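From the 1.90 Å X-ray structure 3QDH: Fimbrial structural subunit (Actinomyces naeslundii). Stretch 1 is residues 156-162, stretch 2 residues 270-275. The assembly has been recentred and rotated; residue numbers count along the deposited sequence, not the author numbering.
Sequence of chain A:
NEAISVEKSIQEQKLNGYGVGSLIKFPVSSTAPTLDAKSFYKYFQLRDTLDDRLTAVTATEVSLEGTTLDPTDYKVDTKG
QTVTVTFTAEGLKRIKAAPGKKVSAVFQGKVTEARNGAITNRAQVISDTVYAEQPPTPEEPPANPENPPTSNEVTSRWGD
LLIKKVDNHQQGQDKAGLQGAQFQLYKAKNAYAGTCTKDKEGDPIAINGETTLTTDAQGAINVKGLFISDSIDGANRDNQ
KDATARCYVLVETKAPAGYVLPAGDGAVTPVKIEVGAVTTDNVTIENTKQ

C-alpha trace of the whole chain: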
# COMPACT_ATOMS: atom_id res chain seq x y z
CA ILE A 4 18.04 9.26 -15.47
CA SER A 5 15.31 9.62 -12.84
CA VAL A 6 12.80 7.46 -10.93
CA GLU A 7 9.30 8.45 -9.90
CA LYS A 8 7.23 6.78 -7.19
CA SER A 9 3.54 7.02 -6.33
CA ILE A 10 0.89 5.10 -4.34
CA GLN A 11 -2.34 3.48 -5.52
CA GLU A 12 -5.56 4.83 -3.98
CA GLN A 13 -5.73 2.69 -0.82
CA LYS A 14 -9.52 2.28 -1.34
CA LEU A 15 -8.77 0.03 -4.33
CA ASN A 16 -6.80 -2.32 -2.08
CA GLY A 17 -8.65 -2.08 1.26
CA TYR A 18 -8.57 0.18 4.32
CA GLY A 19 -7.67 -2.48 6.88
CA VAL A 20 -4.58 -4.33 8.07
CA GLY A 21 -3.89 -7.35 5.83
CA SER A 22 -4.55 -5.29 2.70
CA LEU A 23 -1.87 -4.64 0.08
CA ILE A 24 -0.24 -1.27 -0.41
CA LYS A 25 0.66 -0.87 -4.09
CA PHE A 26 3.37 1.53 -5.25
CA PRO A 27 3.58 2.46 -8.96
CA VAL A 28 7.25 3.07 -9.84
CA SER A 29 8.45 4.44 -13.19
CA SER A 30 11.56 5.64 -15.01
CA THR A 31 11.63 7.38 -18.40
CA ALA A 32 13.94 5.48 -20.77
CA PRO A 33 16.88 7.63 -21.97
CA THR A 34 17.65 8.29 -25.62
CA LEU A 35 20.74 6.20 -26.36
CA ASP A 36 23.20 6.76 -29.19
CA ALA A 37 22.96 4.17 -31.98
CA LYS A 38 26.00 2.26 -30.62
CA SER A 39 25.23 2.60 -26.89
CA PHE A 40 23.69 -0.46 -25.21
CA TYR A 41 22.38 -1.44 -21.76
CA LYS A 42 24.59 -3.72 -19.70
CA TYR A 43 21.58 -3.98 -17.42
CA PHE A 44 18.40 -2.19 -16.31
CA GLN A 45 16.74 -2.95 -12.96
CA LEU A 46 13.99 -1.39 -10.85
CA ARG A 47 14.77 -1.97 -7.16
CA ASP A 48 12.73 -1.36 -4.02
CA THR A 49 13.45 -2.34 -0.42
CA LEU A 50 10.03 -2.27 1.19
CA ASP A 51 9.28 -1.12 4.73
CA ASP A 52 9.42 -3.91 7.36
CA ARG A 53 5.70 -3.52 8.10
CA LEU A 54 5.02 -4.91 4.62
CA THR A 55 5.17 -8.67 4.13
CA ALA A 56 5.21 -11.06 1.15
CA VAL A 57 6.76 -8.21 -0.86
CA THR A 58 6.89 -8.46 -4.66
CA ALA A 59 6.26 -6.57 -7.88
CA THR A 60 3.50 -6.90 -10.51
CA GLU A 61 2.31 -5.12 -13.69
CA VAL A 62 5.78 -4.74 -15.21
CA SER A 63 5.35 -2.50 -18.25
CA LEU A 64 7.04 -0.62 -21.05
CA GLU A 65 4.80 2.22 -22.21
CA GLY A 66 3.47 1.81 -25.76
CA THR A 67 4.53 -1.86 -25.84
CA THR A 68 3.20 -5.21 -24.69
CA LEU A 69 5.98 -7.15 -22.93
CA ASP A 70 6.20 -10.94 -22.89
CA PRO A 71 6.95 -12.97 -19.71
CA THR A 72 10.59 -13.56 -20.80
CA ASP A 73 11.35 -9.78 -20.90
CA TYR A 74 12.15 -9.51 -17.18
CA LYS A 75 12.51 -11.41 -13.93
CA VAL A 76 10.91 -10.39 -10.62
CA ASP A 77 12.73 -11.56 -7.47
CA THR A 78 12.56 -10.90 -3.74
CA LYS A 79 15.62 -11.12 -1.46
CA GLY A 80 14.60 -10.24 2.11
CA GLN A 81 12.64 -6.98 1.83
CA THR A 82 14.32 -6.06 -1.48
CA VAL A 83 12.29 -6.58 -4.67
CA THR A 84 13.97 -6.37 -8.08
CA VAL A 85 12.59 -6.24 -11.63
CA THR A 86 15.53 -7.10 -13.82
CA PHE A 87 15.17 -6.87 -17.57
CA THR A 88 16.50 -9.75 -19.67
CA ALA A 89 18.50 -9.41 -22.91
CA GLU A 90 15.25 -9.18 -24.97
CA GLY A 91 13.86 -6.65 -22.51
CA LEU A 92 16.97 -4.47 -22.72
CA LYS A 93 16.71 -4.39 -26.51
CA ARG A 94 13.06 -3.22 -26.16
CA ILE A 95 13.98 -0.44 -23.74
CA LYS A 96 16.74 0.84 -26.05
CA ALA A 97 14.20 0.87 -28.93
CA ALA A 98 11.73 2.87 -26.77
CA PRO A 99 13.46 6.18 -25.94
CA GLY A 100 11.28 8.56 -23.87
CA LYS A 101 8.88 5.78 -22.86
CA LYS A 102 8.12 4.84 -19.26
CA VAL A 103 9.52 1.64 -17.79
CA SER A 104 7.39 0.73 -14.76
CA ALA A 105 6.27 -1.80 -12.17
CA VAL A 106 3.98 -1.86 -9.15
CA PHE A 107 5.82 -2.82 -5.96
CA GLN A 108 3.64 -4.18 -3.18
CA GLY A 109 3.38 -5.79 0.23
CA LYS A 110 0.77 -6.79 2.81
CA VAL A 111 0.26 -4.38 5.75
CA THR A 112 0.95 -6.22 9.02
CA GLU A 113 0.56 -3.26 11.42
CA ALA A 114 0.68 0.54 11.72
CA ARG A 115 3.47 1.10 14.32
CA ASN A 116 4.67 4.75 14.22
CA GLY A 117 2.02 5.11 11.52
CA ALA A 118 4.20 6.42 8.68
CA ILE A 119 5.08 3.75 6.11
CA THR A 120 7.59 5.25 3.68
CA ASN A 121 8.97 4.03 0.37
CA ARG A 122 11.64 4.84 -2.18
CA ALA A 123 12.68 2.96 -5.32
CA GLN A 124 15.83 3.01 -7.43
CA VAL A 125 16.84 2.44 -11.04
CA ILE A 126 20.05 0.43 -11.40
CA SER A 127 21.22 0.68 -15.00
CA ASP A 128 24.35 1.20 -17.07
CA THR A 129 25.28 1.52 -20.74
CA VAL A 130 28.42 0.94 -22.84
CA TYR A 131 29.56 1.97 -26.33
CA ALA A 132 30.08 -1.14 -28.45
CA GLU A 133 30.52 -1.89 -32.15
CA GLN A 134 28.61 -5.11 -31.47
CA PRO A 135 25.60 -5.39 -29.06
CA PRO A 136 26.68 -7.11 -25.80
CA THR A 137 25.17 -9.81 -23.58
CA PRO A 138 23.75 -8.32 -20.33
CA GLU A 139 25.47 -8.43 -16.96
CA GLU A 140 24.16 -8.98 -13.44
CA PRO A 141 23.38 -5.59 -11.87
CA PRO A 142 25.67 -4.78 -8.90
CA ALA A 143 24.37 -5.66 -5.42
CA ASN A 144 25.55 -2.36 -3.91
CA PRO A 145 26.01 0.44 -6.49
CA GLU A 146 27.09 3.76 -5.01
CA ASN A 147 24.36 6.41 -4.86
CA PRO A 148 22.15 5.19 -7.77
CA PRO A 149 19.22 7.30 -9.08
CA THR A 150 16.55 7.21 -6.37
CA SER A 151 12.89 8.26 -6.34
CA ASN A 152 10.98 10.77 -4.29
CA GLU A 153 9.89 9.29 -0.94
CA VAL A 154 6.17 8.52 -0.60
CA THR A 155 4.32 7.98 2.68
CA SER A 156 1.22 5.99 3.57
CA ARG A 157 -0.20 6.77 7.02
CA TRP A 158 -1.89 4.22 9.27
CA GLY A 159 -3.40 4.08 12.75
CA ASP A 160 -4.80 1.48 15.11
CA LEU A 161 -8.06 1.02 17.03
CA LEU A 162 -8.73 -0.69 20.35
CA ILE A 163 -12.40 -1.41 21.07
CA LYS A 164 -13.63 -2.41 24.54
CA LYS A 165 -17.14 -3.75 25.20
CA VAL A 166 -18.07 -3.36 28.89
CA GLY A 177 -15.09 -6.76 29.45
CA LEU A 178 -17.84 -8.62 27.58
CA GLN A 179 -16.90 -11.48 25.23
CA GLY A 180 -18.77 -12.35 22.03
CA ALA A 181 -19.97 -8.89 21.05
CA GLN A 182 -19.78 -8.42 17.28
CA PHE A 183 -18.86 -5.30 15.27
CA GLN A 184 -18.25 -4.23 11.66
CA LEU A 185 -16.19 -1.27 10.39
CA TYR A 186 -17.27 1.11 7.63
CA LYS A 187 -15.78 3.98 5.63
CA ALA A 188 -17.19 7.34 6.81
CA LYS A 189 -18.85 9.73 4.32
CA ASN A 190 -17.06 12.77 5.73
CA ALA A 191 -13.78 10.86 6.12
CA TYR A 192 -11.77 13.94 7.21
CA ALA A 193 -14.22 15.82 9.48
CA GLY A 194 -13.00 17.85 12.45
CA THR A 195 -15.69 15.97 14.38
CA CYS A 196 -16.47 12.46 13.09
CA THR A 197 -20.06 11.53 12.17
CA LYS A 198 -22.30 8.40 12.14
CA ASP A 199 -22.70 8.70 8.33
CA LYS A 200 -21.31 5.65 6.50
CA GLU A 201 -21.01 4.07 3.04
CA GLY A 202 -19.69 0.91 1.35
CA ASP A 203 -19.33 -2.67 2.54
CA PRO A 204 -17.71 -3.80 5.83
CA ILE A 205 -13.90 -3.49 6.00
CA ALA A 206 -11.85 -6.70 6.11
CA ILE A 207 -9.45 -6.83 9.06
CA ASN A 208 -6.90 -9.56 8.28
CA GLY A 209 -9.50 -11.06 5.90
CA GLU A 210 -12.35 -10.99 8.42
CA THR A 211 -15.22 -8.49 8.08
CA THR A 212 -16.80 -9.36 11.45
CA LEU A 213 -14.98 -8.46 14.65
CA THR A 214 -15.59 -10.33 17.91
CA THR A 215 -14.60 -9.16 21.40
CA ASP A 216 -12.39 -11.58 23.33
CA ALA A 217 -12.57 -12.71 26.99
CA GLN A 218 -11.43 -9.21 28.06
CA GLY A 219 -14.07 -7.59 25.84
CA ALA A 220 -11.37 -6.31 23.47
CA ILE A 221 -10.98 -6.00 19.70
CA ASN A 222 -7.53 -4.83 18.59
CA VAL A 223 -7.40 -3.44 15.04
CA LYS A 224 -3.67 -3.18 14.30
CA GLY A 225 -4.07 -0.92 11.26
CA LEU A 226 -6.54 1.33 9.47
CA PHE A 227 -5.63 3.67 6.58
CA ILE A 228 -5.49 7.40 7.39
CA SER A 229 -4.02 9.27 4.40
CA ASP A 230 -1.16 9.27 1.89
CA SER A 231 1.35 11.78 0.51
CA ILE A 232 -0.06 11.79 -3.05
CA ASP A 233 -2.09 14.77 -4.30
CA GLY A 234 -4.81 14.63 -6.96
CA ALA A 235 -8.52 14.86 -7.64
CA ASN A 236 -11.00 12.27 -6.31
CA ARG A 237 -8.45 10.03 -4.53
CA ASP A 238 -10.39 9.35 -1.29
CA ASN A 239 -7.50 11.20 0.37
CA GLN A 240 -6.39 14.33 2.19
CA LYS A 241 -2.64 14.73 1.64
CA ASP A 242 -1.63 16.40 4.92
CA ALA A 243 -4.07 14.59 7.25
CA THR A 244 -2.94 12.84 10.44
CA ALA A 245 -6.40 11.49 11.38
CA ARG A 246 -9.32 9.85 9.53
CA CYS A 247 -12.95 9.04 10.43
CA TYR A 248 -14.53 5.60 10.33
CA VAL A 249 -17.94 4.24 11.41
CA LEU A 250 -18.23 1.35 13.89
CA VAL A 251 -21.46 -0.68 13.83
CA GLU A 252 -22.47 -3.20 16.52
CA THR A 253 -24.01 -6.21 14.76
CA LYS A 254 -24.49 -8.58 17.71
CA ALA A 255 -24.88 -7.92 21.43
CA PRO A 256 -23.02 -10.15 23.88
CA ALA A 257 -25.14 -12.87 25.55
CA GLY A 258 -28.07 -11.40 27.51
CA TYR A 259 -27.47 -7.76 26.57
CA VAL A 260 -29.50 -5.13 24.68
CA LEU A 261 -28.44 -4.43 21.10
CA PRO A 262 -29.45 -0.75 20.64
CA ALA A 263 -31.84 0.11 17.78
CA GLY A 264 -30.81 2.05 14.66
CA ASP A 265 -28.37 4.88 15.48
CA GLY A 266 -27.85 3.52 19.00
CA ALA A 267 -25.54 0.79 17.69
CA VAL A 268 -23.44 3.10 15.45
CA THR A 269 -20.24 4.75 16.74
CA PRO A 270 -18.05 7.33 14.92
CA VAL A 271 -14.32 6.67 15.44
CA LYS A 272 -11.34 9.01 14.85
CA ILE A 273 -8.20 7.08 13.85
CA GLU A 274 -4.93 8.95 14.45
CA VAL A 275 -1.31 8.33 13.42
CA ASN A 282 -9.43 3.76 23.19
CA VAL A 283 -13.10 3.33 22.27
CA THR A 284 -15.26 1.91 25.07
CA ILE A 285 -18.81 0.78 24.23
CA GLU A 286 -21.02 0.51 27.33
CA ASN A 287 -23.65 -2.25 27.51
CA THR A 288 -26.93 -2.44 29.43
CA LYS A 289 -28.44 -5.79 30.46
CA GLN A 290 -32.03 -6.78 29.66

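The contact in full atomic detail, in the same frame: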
# COMPACT_ATOMS: atom_id res chain seq x y z
N SER A 156 2.57 6.45 3.29
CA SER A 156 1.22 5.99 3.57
C SER A 156 1.05 5.96 5.09
O SER A 156 1.86 5.35 5.80
CB SER A 156 1.01 4.60 2.97
OG SER A 156 -0.32 4.15 3.15
N ARG A 157 0.01 6.62 5.59
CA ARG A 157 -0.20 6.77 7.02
C ARG A 157 -1.30 5.87 7.55
O ARG A 157 -2.36 5.74 6.94
CB ARG A 157 -0.49 8.23 7.38
CG ARG A 157 0.67 9.16 7.06
CD ARG A 157 0.63 10.41 7.90
NE ARG A 157 1.99 10.87 8.23
CZ ARG A 157 2.81 11.48 7.38
NH1 ARG A 157 2.41 11.73 6.13
NH2 ARG A 157 4.02 11.85 7.77
N TRP A 158 -1.02 5.24 8.69
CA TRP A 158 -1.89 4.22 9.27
C TRP A 158 -2.01 4.39 10.78
O TRP A 158 -1.07 4.83 11.45
CB TRP A 158 -1.36 2.82 8.93
CG TRP A 158 -1.47 2.51 7.46
CD1 TRP A 158 -0.74 3.05 6.44
CD2 TRP A 158 -2.38 1.58 6.85
NE1 TRP A 158 -1.13 2.53 5.24
CE2 TRP A 158 -2.13 1.62 5.45
CE3 TRP A 158 -3.37 0.72 7.33
CZ2 TRP A 158 -2.85 0.84 4.54
CZ3 TRP A 158 -4.08 -0.05 6.43
CH2 TRP A 158 -3.82 0.01 5.05
N GLY A 159 -3.17 4.03 11.31
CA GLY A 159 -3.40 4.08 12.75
C GLY A 159 -4.13 2.84 13.23
O GLY A 159 -4.65 2.06 12.43
N ASP A 160 -4.17 2.66 14.54
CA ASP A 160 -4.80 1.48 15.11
C ASP A 160 -6.06 1.84 15.89
O ASP A 160 -6.35 3.02 16.11
CB ASP A 160 -3.81 0.69 15.97
CG ASP A 160 -3.19 1.51 17.08
OD1 ASP A 160 -3.72 2.60 17.40
OD2 ASP A 160 -2.17 1.07 17.64
N LEU A 161 -6.82 0.83 16.28
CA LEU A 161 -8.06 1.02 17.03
C LEU A 161 -8.18 -0.10 18.05
O LEU A 161 -8.04 -1.27 17.70
CB LEU A 161 -9.26 1.02 16.07
CG LEU A 161 -10.68 1.18 16.62
CD1 LEU A 161 -10.90 2.58 17.19
CD2 LEU A 161 -11.70 0.89 15.53
N LEU A 162 -8.42 0.28 19.30
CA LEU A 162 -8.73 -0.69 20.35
C LEU A 162 -10.15 -0.44 20.83
O LEU A 162 -10.48 0.65 21.30
CB LEU A 162 -7.72 -0.62 21.49
CG LEU A 162 -7.86 -1.54 22.73
CD1 LEU A 162 -8.20 -2.99 22.38
CD2 LEU A 162 -6.59 -1.48 23.59
N PRO A 270 -19.11 6.68 15.70
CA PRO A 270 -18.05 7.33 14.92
C PRO A 270 -16.70 7.20 15.62
O PRO A 270 -16.60 7.46 16.81
CB PRO A 270 -18.48 8.80 14.88
CG PRO A 270 -19.92 8.81 15.32
CD PRO A 270 -20.03 7.67 16.28
N VAL A 271 -15.67 6.80 14.87
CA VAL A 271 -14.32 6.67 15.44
C VAL A 271 -13.26 7.47 14.67
O VAL A 271 -13.21 7.42 13.44
CB VAL A 271 -13.88 5.18 15.58
CG1 VAL A 271 -14.72 4.47 16.64
CG2 VAL A 271 -13.96 4.44 14.25
N LYS A 272 -12.42 8.20 15.41
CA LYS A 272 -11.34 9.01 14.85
C LYS A 272 -10.00 8.29 15.00
O LYS A 272 -9.47 8.17 16.11
CB LYS A 272 -11.30 10.39 15.53
CG LYS A 272 -10.23 11.35 14.99
CD LYS A 272 -10.28 12.71 15.69
CE LYS A 272 -9.67 12.66 17.10
NZ LYS A 272 -10.05 13.84 17.95
N ILE A 273 -9.48 7.80 13.88
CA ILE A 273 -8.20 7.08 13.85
C ILE A 273 -7.05 8.05 13.62
O ILE A 273 -7.05 8.81 12.65
CB ILE A 273 -8.20 6.00 12.72
CG1 ILE A 273 -9.42 5.07 12.82
CG2 ILE A 273 -6.88 5.21 12.71
CD1 ILE A 273 -9.58 4.32 14.14
N GLU A 274 -6.06 8.02 14.51
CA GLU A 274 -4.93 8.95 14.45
C GLU A 274 -3.61 8.21 14.27
O GLU A 274 -3.51 7.03 14.57
CB GLU A 274 -4.89 9.84 15.70
CG GLU A 274 -6.18 10.64 15.92
CD GLU A 274 -5.93 11.99 16.57
OE1 GLU A 274 -5.25 12.05 17.62
OE2 GLU A 274 -6.43 13.01 16.03
N VAL A 275 -2.60 8.92 13.75
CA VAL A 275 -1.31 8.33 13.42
C VAL A 275 -0.56 7.95 14.69
O VAL A 275 -0.19 8.81 15.48
CB VAL A 275 -0.42 9.28 12.55
CG1 VAL A 275 0.84 8.57 12.10
CG2 VAL A 275 -1.18 9.75 11.34
O HOH W 1 -5.96 5.92 16.44

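Contact between two strand stretches of one chain, 156-162 and 270-275. Their N-to-C directions lie 130° apart, closer to antiparallel than parallel, and no direct hydrogen bond joins them; side-chain packing, one CA-H...O contact and a water hold the pair together. Leu-161, Val-271 and Ile-273 all send CA-to-CB toward the opposing stretch and are buried. Leu-161 (chi1 t, chi2 p) places CD1 3.8 Å from Ile-273 CD1 and 4.3 Å from Val-271 CB, so one methyl touches both aliphatic neighbours. Ile-273 is m at both chi1 and chi2. This conformation carries CD1 to Leu-161 and also to within 4.0 Å of Asp-160 O, while CG2 lies 3.7 Å from Gly-159 CA. The absence of a side chain at Gly-159 permits this closeness: an ideal CB would lie 2.7 Å from Ile-273 CG2 and 2.3 Å from Glu-274 O, both clashes. Gly-159 CA instead approaches Glu-274 O at 3.5 Å, with an angle of 135° at the hydrogen, a CA-H...O contact. Water 1 accepts from Glu-274 N at 2.9 Å, and the water oxygen lies 2.9 Å from Asp-160 O; Asp-160 N, 4.4 Å from Glu-274 O, is buried without a partner. The side chains of Asp-160 and Glu-274 leave CA away from the contact, although the p rotamer of Asp-160 brings its carboxylate end nearer. Arg-157 has its CA-to-CB bond toward the other stretch, and its CD packs 3.9 Å from Val-275 CG2; chi1 is m and chi2 t, but chi3, at 145°, lies between wells. Val-275, t at chi1, points sideways, yet its CG2 still meets the aliphatic part of the arginine. Trp-158 points away; its m rotamer lets NE1 donate to Ser-156 OG (2.8 Å, 146°) within its own strand, Ser-156 being t.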